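Side-chain contacts in serine acetyltransferase 1, putative (Entamoeba histolytica, PDB 7BW9), which probably catalyses the transfer of an acetyl group from acetyl-CoA to serine, giving the O-acetylserine from which cysteine is made: residues His71-Ile76 with Tyr80-Ala85; His131-Gln136 with Thr170-His175; Cys254-Asn259 with Gln264-Ser269. All blocks are in the same frame, centred on the assembly; numbering follows the deposited sequence.

Contact 1 (His71-Ile76 with Tyr80-Ala85); sequences HIQNSI and YNQQLA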
loop_
_atom_site.group_PDB
_atom_site.type_symbol
_atom_site.label_atom_id
_atom_site.label_comp_id
_atom_site.label_asym_id
_atom_site.label_seq_id
_atom_site.Cartn_x
_atom_site.Cartn_y
_atom_site.Cartn_z
ATOM N N HIS A 71 18.521 -18.503 0.629
ATOM C CA HIS A 71 18.387 -17.086 0.313
ATOM C C HIS A 71 18.458 -16.241 1.584
ATOM O O HIS A 71 19.062 -15.159 1.587
ATOM C CB HIS A 71 17.088 -16.816 -0.445
ATOM C CG HIS A 71 16.790 -15.358 -0.618
ATOM N ND1 HIS A 71 17.144 -14.654 -1.748
ATOM C CD2 HIS A 71 16.188 -14.466 0.208
ATOM C CE1 HIS A 71 16.773 -13.393 -1.614
ATOM N NE2 HIS A 71 16.189 -13.252 -0.436
ATOM N N ILE A 72 17.863 -16.718 2.679
ATOM C CA ILE A 72 17.944 -15.966 3.932
ATOM C C ILE A 72 19.384 -15.917 4.413
ATOM O O ILE A 72 19.885 -14.857 4.812
ATOM C CB ILE A 72 17.010 -16.567 5.002
ATOM C CG1 ILE A 72 15.543 -16.377 4.606
ATOM C CG2 ILE A 72 17.270 -15.934 6.381
ATOM C CD1 ILE A 72 14.575 -17.183 5.448
ATOM N N GLN A 73 20.079 -17.061 4.359
ATOM C CA GLN A 73 21.467 -17.098 4.802
ATOM C C GLN A 73 22.323 -16.131 3.990
ATOM O O GLN A 73 23.133 -15.386 4.554
ATOM C CB GLN A 73 22.009 -18.527 4.721
ATOM C CG GLN A 73 23.511 -18.616 4.965
ATOM C CD GLN A 73 23.963 -19.955 5.533
ATOM O OE1 GLN A 73 23.159 -20.864 5.765
ATOM N NE2 GLN A 73 25.266 -20.074 5.771
ATOM N N ASN A 74 22.116 -16.081 2.674
ATOM C CA ASN A 74 22.919 -15.177 1.852
ATOM C C ASN A 74 22.641 -13.711 2.163
ATOM O O ASN A 74 23.560 -12.885 2.094
ATOM C CB ASN A 74 22.688 -15.454 0.367
ATOM C CG ASN A 74 23.219 -16.807 -0.054
ATOM O OD1 ASN A 74 24.001 -17.429 0.673
ATOM N ND2 ASN A 74 22.800 -17.275 -1.230
ATOM N N SER A 75 21.396 -13.356 2.490
ATOM C CA SER A 75 21.123 -11.960 2.814
ATOM C C SER A 75 21.711 -11.577 4.164
ATOM O O SER A 75 22.214 -10.457 4.330
ATOM C CB SER A 75 19.622 -11.691 2.786
ATOM O OG SER A 75 19.042 -12.259 1.626
ATOM N N ILE A 76 21.644 -12.478 5.150
ATOM C CA ILE A 76 22.165 -12.143 6.474
ATOM C C ILE A 76 23.684 -12.005 6.426
ATOM O O ILE A 76 24.250 -11.071 7.009
ATOM C CB ILE A 76 21.708 -13.177 7.523
ATOM C CG1 ILE A 76 20.183 -13.131 7.685
ATOM C CG2 ILE A 76 22.367 -12.901 8.868
ATOM C CD1 ILE A 76 19.629 -14.238 8.544
ATOM N N TYR A 80 26.133 -9.103 7.679
ATOM C CA TYR A 80 26.931 -9.534 8.827
ATOM C C TYR A 80 28.012 -10.526 8.422
ATOM O O TYR A 80 29.011 -10.147 7.805
ATOM C CB TYR A 80 26.048 -10.186 9.896
ATOM C CG TYR A 80 24.984 -9.296 10.476
ATOM C CD1 TYR A 80 25.265 -8.437 11.533
ATOM C CD2 TYR A 80 23.683 -9.329 9.983
ATOM C CE1 TYR A 80 24.278 -7.618 12.074
ATOM C CE2 TYR A 80 22.687 -8.514 10.514
ATOM C CZ TYR A 80 22.990 -7.660 11.555
ATOM O OH TYR A 80 21.996 -6.868 12.079
ATOM N N ASN A 81 27.816 -11.801 8.760
ATOM C CA ASN A 81 28.793 -12.841 8.466
ATOM C C ASN A 81 28.100 -14.197 8.485
ATOM O O ASN A 81 26.945 -14.324 8.899
ATOM C CB ASN A 81 29.951 -12.818 9.467
ATOM C CG ASN A 81 29.495 -13.094 10.883
ATOM O OD1 ASN A 81 29.104 -14.215 11.221
ATOM N ND2 ASN A 81 29.536 -12.071 11.720
ATOM N N GLN A 82 28.843 -15.222 8.061
ATOM C CA GLN A 82 28.261 -16.554 7.937
ATOM C C GLN A 82 27.893 -17.153 9.292
ATOM O O GLN A 82 26.916 -17.907 9.384
ATOM C CB GLN A 82 29.218 -17.495 7.198
ATOM C CG GLN A 82 28.626 -18.884 6.969
ATOM C CD GLN A 82 28.912 -19.457 5.589
ATOM O OE1 GLN A 82 29.279 -18.737 4.656
ATOM N NE2 GLN A 82 28.728 -20.772 5.454
ATOM N N GLN A 83 28.655 -16.853 10.349
ATOM C CA GLN A 83 28.347 -17.458 11.645
ATOM C C GLN A 83 26.959 -17.043 12.123
ATOM O O GLN A 83 26.125 -17.897 12.451
ATOM C CB GLN A 83 29.406 -17.098 12.696
ATOM C CG GLN A 83 29.126 -17.779 14.049
ATOM C CD GLN A 83 30.218 -17.586 15.101
ATOM O OE1 GLN A 83 30.100 -16.731 15.981
ATOM N NE2 GLN A 83 31.264 -18.407 15.035
ATOM N N LEU A 84 26.695 -15.732 12.159
ATOM C CA LEU A 84 25.386 -15.243 12.576
ATOM C C LEU A 84 24.287 -15.762 11.655
ATOM O O LEU A 84 23.208 -16.154 12.118
ATOM C CB LEU A 84 25.387 -13.714 12.608
ATOM C CG LEU A 84 24.042 -13.094 13.010
ATOM C CD1 LEU A 84 23.748 -13.389 14.472
ATOM C CD2 LEU A 84 23.988 -11.595 12.764
ATOM N N ALA A 85 24.546 -15.784 10.347
ATOM C CA ALA A 85 23.564 -16.307 9.401
ATOM C C ALA A 85 23.189 -17.751 9.732
ATOM O O ALA A 85 22.000 -18.091 9.808
ATOM C CB ALA A 85 24.106 -16.186 7.979
#
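Ile76, near the end of helix 58-79, rests against Ala85 on helix 82-94, and its side chain is worth following outward. CB lies 3.9 Å from Ala85 CB. From there the residue splits. The short branch, CG2, does most of the touching: it stands opposite the backbone N (chi1 of Ile76 is -65°, counted to CG1), which carries it across to Ala85 CA at 3.6 Å. The same methyl borders the Tyr80 ring, 4.0 Å from CD2, and has Leu84 CD2 a little farther away. The longer branch, CG1 to CD1, makes no close contact with residues 80-85; beyond them the side chain packs on Cys88 and on Tyr150 of helix 148-162.

Ala85 has only its CB to offer, and that methyl lies against helix 58-79, touching Gln73 O at 3.6 Å and the Gln73 CG methylene. Gln73 then runs on extended along the edge of the contact, its amide end passing close to the side chain of Gln82, with the two amide planes almost perpendicular.

Where helix 58-79 gives out, Tyr80 N donates to Ile76 O over 2.8 Å, a bent bond (134°). The Tyr80 ring takes Leu84 CD2 over one face, while its OH is bonded to Ile148 N and Glu149 N, so this corner is tied to the start of helix 148-162. Next comes Asn81, the N-cap of helix 82-94: its OD1 accepts from Leu84 N at 3.0 Å. A helix that gives way at Tyr80, a tight turn and an Asn-capped helix folding back make an alpha-alpha hairpin, here part of the N-terminal helical domain found in serine acetyltransferases.

Contact 2 (His131-Gln136 with Thr170-His175); sequences HVMMIQ and TSIGNH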
loop_
_atom_site.group_PDB
_atom_site.type_symbol
_atom_site.label_atom_id
_atom_site.label_comp_id
_atom_site.label_asym_id
_atom_site.label_seq_id
_atom_site.Cartn_x
_atom_site.Cartn_y
_atom_site.Cartn_z
ATOM N N HIS A 131 -0.850 -13.143 5.385
ATOM C CA HIS A 131 0.443 -13.147 4.705
ATOM C C HIS A 131 1.471 -12.368 5.504
ATOM O O HIS A 131 2.635 -12.772 5.582
ATOM C CB HIS A 131 0.319 -12.593 3.280
ATOM C CG HIS A 131 -0.545 -13.435 2.388
ATOM N ND1 HIS A 131 -1.090 -12.965 1.212
ATOM C CD2 HIS A 131 -0.967 -14.716 2.516
ATOM C CE1 HIS A 131 -1.812 -13.922 0.653
ATOM N NE2 HIS A 131 -1.751 -14.996 1.422
ATOM N N VAL A 132 1.059 -11.270 6.137
ATOM C CA VAL A 132 2.047 -10.493 6.884
ATOM C C VAL A 132 2.539 -11.286 8.090
ATOM O O VAL A 132 3.706 -11.175 8.478
ATOM C CB VAL A 132 1.479 -9.110 7.282
ATOM C CG1 VAL A 132 0.494 -9.221 8.442
ATOM C CG2 VAL A 132 2.607 -8.157 7.663
ATOM N N MET A 133 1.678 -12.122 8.678
ATOM C CA MET A 133 2.079 -12.904 9.841
ATOM C C MET A 133 2.933 -14.110 9.461
ATOM O O MET A 133 3.836 -14.476 10.221
ATOM C CB MET A 133 0.845 -13.332 10.634
ATOM C CG MET A 133 0.203 -12.161 11.409
ATOM S SD MET A 133 1.402 -11.128 12.299
ATOM C CE MET A 133 2.069 -12.368 13.428
ATOM N N MET A 134 2.681 -14.731 8.301
ATOM C CA MET A 134 3.643 -15.696 7.767
ATOM C C MET A 134 5.052 -15.105 7.735
ATOM O O MET A 134 6.014 -15.728 8.191
ATOM C CB MET A 134 3.235 -16.134 6.358
ATOM C CG MET A 134 1.873 -16.797 6.229
ATOM S SD MET A 134 1.643 -17.345 4.516
ATOM C CE MET A 134 0.094 -18.244 4.613
ATOM N N ILE A 135 5.191 -13.891 7.203
ATOM C CA ILE A 135 6.505 -13.259 7.153
ATOM C C ILE A 135 6.975 -12.855 8.550
ATOM O O ILE A 135 8.145 -13.063 8.905
ATOM C CB ILE A 135 6.475 -12.054 6.203
ATOM C CG1 ILE A 135 5.980 -12.490 4.830
ATOM C CG2 ILE A 135 7.857 -11.407 6.094
ATOM C CD1 ILE A 135 6.909 -13.505 4.119
ATOM N N GLN A 136 6.081 -12.265 9.364
ATOM C CA GLN A 136 6.517 -11.698 10.643
ATOM C C GLN A 136 7.023 -12.776 11.590
ATOM O O GLN A 136 8.035 -12.581 12.274
ATOM C CB GLN A 136 5.384 -10.914 11.312
ATOM C CG GLN A 136 5.890 -9.837 12.331
ATOM C CD GLN A 136 6.180 -10.403 13.711
ATOM O OE1 GLN A 136 5.626 -11.432 14.084
ATOM N NE2 GLN A 136 7.075 -9.754 14.458
ATOM N N THR A 170 8.613 -6.994 16.958
ATOM C CA THR A 170 7.317 -7.104 17.624
ATOM C C THR A 170 7.076 -8.526 18.136
ATOM O O THR A 170 7.334 -9.501 17.432
ATOM C CB THR A 170 6.207 -6.696 16.655
ATOM O OG1 THR A 170 6.478 -5.387 16.142
ATOM C CG2 THR A 170 4.866 -6.692 17.343
ATOM N N SER A 171 6.593 -8.631 19.376
ATOM C CA SER A 171 6.222 -9.897 20.000
ATOM C C SER A 171 4.707 -10.073 19.926
ATOM O O SER A 171 3.956 -9.248 20.466
ATOM C CB SER A 171 6.684 -9.920 21.460
ATOM O OG SER A 171 6.324 -11.139 22.068
ATOM N N ILE A 172 4.258 -11.146 19.278
ATOM C CA ILE A 172 2.842 -11.333 18.975
ATOM C C ILE A 172 2.408 -12.734 19.382
ATOM O O ILE A 172 2.989 -13.721 18.924
ATOM C CB ILE A 172 2.559 -11.101 17.476
ATOM C CG1 ILE A 172 2.967 -9.673 17.094
ATOM C CG2 ILE A 172 1.075 -11.405 17.159
ATOM C CD1 ILE A 172 2.822 -9.346 15.604
ATOM N N GLY A 173 1.356 -12.819 20.192
ATOM C CA GLY A 173 0.815 -14.095 20.609
ATOM C C GLY A 173 -0.026 -14.753 19.529
ATOM O O GLY A 173 -0.040 -14.350 18.364
ATOM N N ASN A 174 -0.772 -15.769 19.946
ATOM C CA ASN A 174 -1.441 -16.622 18.981
ATOM C C ASN A 174 -2.846 -16.113 18.657
ATOM O O ASN A 174 -3.411 -15.260 19.353
ATOM C CB ASN A 174 -1.479 -18.076 19.480
ATOM C CG ASN A 174 -2.170 -18.231 20.822
ATOM O OD1 ASN A 174 -3.362 -17.956 20.963
ATOM N ND2 ASN A 174 -1.435 -18.722 21.802
ATOM N N HIS A 175 -3.394 -16.643 17.563
ATOM C CA HIS A 175 -4.729 -16.288 17.077
ATOM C C HIS A 175 -4.854 -14.791 16.810
ATOM O O HIS A 175 -5.863 -14.166 17.144
ATOM C CB HIS A 175 -5.824 -16.746 18.049
ATOM C CG HIS A 175 -5.921 -18.237 18.206
ATOM N ND1 HIS A 175 -5.246 -18.932 19.190
ATOM C CD2 HIS A 175 -6.645 -19.161 17.527
ATOM C CE1 HIS A 175 -5.549 -20.215 19.110
ATOM N NE2 HIS A 175 -6.388 -20.379 18.104
HETATM O O HOH W 1 5.975 -12.046 16.829
#
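The amide of Gln136 is the flat group that meets Thr170 and Ile172: Ile172 CD1 sits over one of its faces, 4.0 Å from Gln136 CD, while its polar edge is turned to the backbone of Thr170. The other flat group, the His175 ring, holds Asn174 OD1 in its plane at ND1, is stacked with Trp195, and bonds through NE2 to Asn305 of a second subunit. Strand 171-172 is an edge strand of the left-handed parallel beta-helix, in its first coil, and helix 128-144 lies against it, so this is the buried seam between the helical domain and the beta-helix.

Gln136 NE2 donates to Thr170 O at 3.0 Å, a bent bond (140°) with the acceptor somewhat out of the amide plane; NE2 also bonds to His167 O. The bend at chi2 (-84°) is what swings the amide round to the strand. A water bridges beside it, donating to Gln136 OE1 at 2.8 Å and to Thr170 O at 2.9 Å, and accepting weakly from Ile172 N. Thr170 O is thereby gripped twice, and both ends of a buried amide are satisfied. Arg137, the next residue on the helix, adds bonds to Ile172 O and Gly173 O. The apolar half of the seam is a tip-to-tip meeting: Met133, doubly bent, brings its CE methyl to 3.8 Å from Ile172 CD1.

Contact 3 (Cys254-Asn259 with Gln264-Ser269); sequences CWITQN and QIVFIS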
loop_
_atom_site.group_PDB
_atom_site.type_symbol
_atom_site.label_atom_id
_atom_site.label_comp_id
_atom_site.label_asym_id
_atom_site.label_seq_id
_atom_site.Cartn_x
_atom_site.Cartn_y
_atom_site.Cartn_z
ATOM N N CYS A 254 -9.795 6.536 17.933
ATOM C CA CYS A 254 -9.332 6.917 19.265
ATOM C C CYS A 254 -7.856 7.298 19.269
ATOM O O CYS A 254 -7.038 6.754 18.520
ATOM C CB CYS A 254 -9.547 5.777 20.257
ATOM S SG CYS A 254 -11.221 5.714 20.896
ATOM N N TRP A 255 -7.511 8.212 20.163
ATOM C CA TRP A 255 -6.124 8.578 20.418
ATOM C C TRP A 255 -5.817 8.205 21.864
ATOM O O TRP A 255 -6.273 8.879 22.786
ATOM C CB TRP A 255 -5.914 10.059 20.134
ATOM C CG TRP A 255 -4.576 10.585 20.465
ATOM C CD1 TRP A 255 -3.375 10.111 20.035
ATOM C CD2 TRP A 255 -4.291 11.722 21.289
ATOM N NE1 TRP A 255 -2.352 10.882 20.549
ATOM C CE2 TRP A 255 -2.894 11.882 21.314
ATOM C CE3 TRP A 255 -5.090 12.623 22.004
ATOM C CZ2 TRP A 255 -2.270 12.906 22.039
ATOM C CZ3 TRP A 255 -4.472 13.639 22.723
ATOM C CH2 TRP A 255 -3.076 13.769 22.735
ATOM N N ILE A 256 -5.067 7.121 22.058
ATOM C CA ILE A 256 -4.765 6.565 23.377
ATOM C C ILE A 256 -3.306 6.847 23.700
ATOM O O ILE A 256 -2.410 6.469 22.939
ATOM C CB ILE A 256 -5.024 5.049 23.440
ATOM C CG1 ILE A 256 -6.424 4.673 22.937
ATOM C CG2 ILE A 256 -4.766 4.526 24.847
ATOM C CD1 ILE A 256 -7.537 5.202 23.779
ATOM N N THR A 257 -3.066 7.488 24.840
ATOM C CA THR A 257 -1.716 7.811 25.285
ATOM C C THR A 257 -1.502 7.453 26.752
ATOM O O THR A 257 -0.459 7.800 27.314
ATOM C CB THR A 257 -1.410 9.303 25.077
ATOM O OG1 THR A 257 -2.492 10.084 25.595
ATOM C CG2 THR A 257 -1.208 9.631 23.594
ATOM N N GLN A 258 -2.458 6.773 27.375
ATOM C CA GLN A 258 -2.382 6.360 28.767
ATOM C C GLN A 258 -2.722 4.881 28.883
ATOM O O GLN A 258 -3.396 4.314 28.019
ATOM C CB GLN A 258 -3.361 7.163 29.637
ATOM C CG GLN A 258 -3.250 8.658 29.445
ATOM C CD GLN A 258 -4.354 9.403 30.152
ATOM O OE1 GLN A 258 -5.535 9.249 29.828
ATOM N NE2 GLN A 258 -3.979 10.212 31.133
ATOM N N ASN A 259 -2.254 4.269 29.971
ATOM C CA ASN A 259 -2.638 2.906 30.306
ATOM C C ASN A 259 -4.152 2.777 30.334
ATOM O O ASN A 259 -4.872 3.732 30.619
ATOM C CB ASN A 259 -2.083 2.492 31.671
ATOM C CG ASN A 259 -0.576 2.377 31.690
ATOM O OD1 ASN A 259 0.064 2.204 30.652
ATOM N ND2 ASN A 259 0.003 2.442 32.890
ATOM N N GLN A 264 -12.354 -2.712 29.690
ATOM C CA GLN A 264 -12.806 -1.377 29.315
ATOM C C GLN A 264 -13.230 -1.313 27.853
ATOM O O GLN A 264 -12.581 -1.895 26.978
ATOM C CB GLN A 264 -11.699 -0.347 29.539
ATOM C CG GLN A 264 -11.237 -0.206 30.959
ATOM C CD GLN A 264 -12.356 0.216 31.858
ATOM O OE1 GLN A 264 -12.753 1.376 31.868
ATOM N NE2 GLN A 264 -12.895 -0.733 32.607
ATOM N N ILE A 265 -14.305 -0.572 27.591
ATOM C CA ILE A 265 -14.649 -0.101 26.252
ATOM C C ILE A 265 -14.257 1.367 26.165
ATOM O O ILE A 265 -14.670 2.167 27.012
ATOM C CB ILE A 265 -16.149 -0.264 25.964
ATOM C CG1 ILE A 265 -16.601 -1.710 26.158
ATOM C CG2 ILE A 265 -16.465 0.232 24.562
ATOM C CD1 ILE A 265 -18.072 -1.916 25.858
ATOM N N VAL A 266 -13.418 1.702 25.189
ATOM C CA VAL A 266 -12.891 3.086 25.023
ATOM C C VAL A 266 -13.393 3.653 23.698
ATOM O O VAL A 266 -13.316 2.955 22.690
ATOM C CB VAL A 266 -11.359 3.099 25.101
ATOM C CG1 VAL A 266 -10.797 4.501 25.076
ATOM C CG2 VAL A 266 -10.853 2.340 26.308
ATOM N N PHE A 267 -13.840 4.902 23.717
ATOM C CA PHE A 267 -14.413 5.531 22.506
ATOM C C PHE A 267 -14.271 7.051 22.585
ATOM O O PHE A 267 -14.169 7.600 23.688
ATOM C CB PHE A 267 -15.894 5.158 22.421
ATOM C CG PHE A 267 -16.652 5.389 23.700
ATOM C CD1 PHE A 267 -16.625 4.457 24.724
ATOM C CD2 PHE A 267 -17.361 6.558 23.902
ATOM C CE1 PHE A 267 -17.309 4.678 25.908
ATOM C CE2 PHE A 267 -18.034 6.786 25.090
ATOM C CZ PHE A 267 -18.014 5.845 26.091
ATOM N N ILE A 268 -14.324 7.705 21.426
ATOM C CA ILE A 268 -14.285 9.194 21.345
ATOM C C ILE A 268 -15.501 9.733 22.115
ATOM O O ILE A 268 -16.590 9.175 21.972
ATOM C CB ILE A 268 -14.193 9.655 19.877
ATOM C CG1 ILE A 268 -12.856 9.230 19.260
ATOM C CG2 ILE A 268 -14.421 11.153 19.768
ATOM C CD1 ILE A 268 -12.890 8.985 17.779
ATOM N N SER A 269 -15.318 10.813 22.868
ATOM C CA SER A 269 -16.350 11.287 23.794
ATOM C C SER A 269 -17.581 11.830 23.081
ATOM O O SER A 269 -18.688 11.766 23.629
ATOM C CB SER A 269 -15.790 12.379 24.717
ATOM O OG SER A 269 -14.590 11.961 25.354
#
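From their closest point, where Cys254 CA and Ile268 CA are 5.8 Å apart, the two backbones diverge, without a direct hydrogen bond between them. They belong to different faces of the left-handed parallel beta-helix: strand 255-256 pairs with the coil before it through Lys237 and Leu239, and strand 264-267 does the same on another face through Lys249. The two segments therefore meet by van der Waals packing, of side chains on one another and on main chain, at the last corner of the beta-helix.

Cys254 makes most of the contacts. Its thiol, placed beside the backbone N with chi1 at -82°, lies against the chain of the second segment, with SG 3.6 Å from Phe267 CA and 3.7 Å from Ile268 N. The sulfur thus packs on main chain more than on side chains, though Val266 CG1 and Ile268 CG1 are a little farther off. Two residues farther along, Ile256 and Val266 meet tip to tip. The turn at chi2 of Ile256 (-65°) bends the ethyl branch over, and its CD1 comes to 3.6 Å from Val266 CG1, both residues buried.

Strand 264-267 also forms an antiparallel ladder with a strand of a second subunit, so the sheet continues across the trimer interface; Phe267 and Ile268 also pack on Trp255 of the third subunit. Ile268 finishes the corner, its CD1 lying 3.9 Å from Cys254 N.

In the fold
Followed from the N terminus, the three contacts come strictly in series; none encloses or crosses another. Contact 1 closes first, over three residues that are still helical, at the hairpin in the helical domain. Contact 2 closes a much larger loop, 33 residues that are mostly helical, and joins that domain to the start of the beta-helix; its centre is about 22 Å from that of contact 1. The chain then winds through the remaining coils before contact 3 closes a four-residue loop at the other end, about 25 Å from contact 2 centre to centre. Contacts 1 and 3, about 43 Å apart between centres, lie on opposite sides of the chain's centre, and contact 3 adjoins the neighbouring subunits.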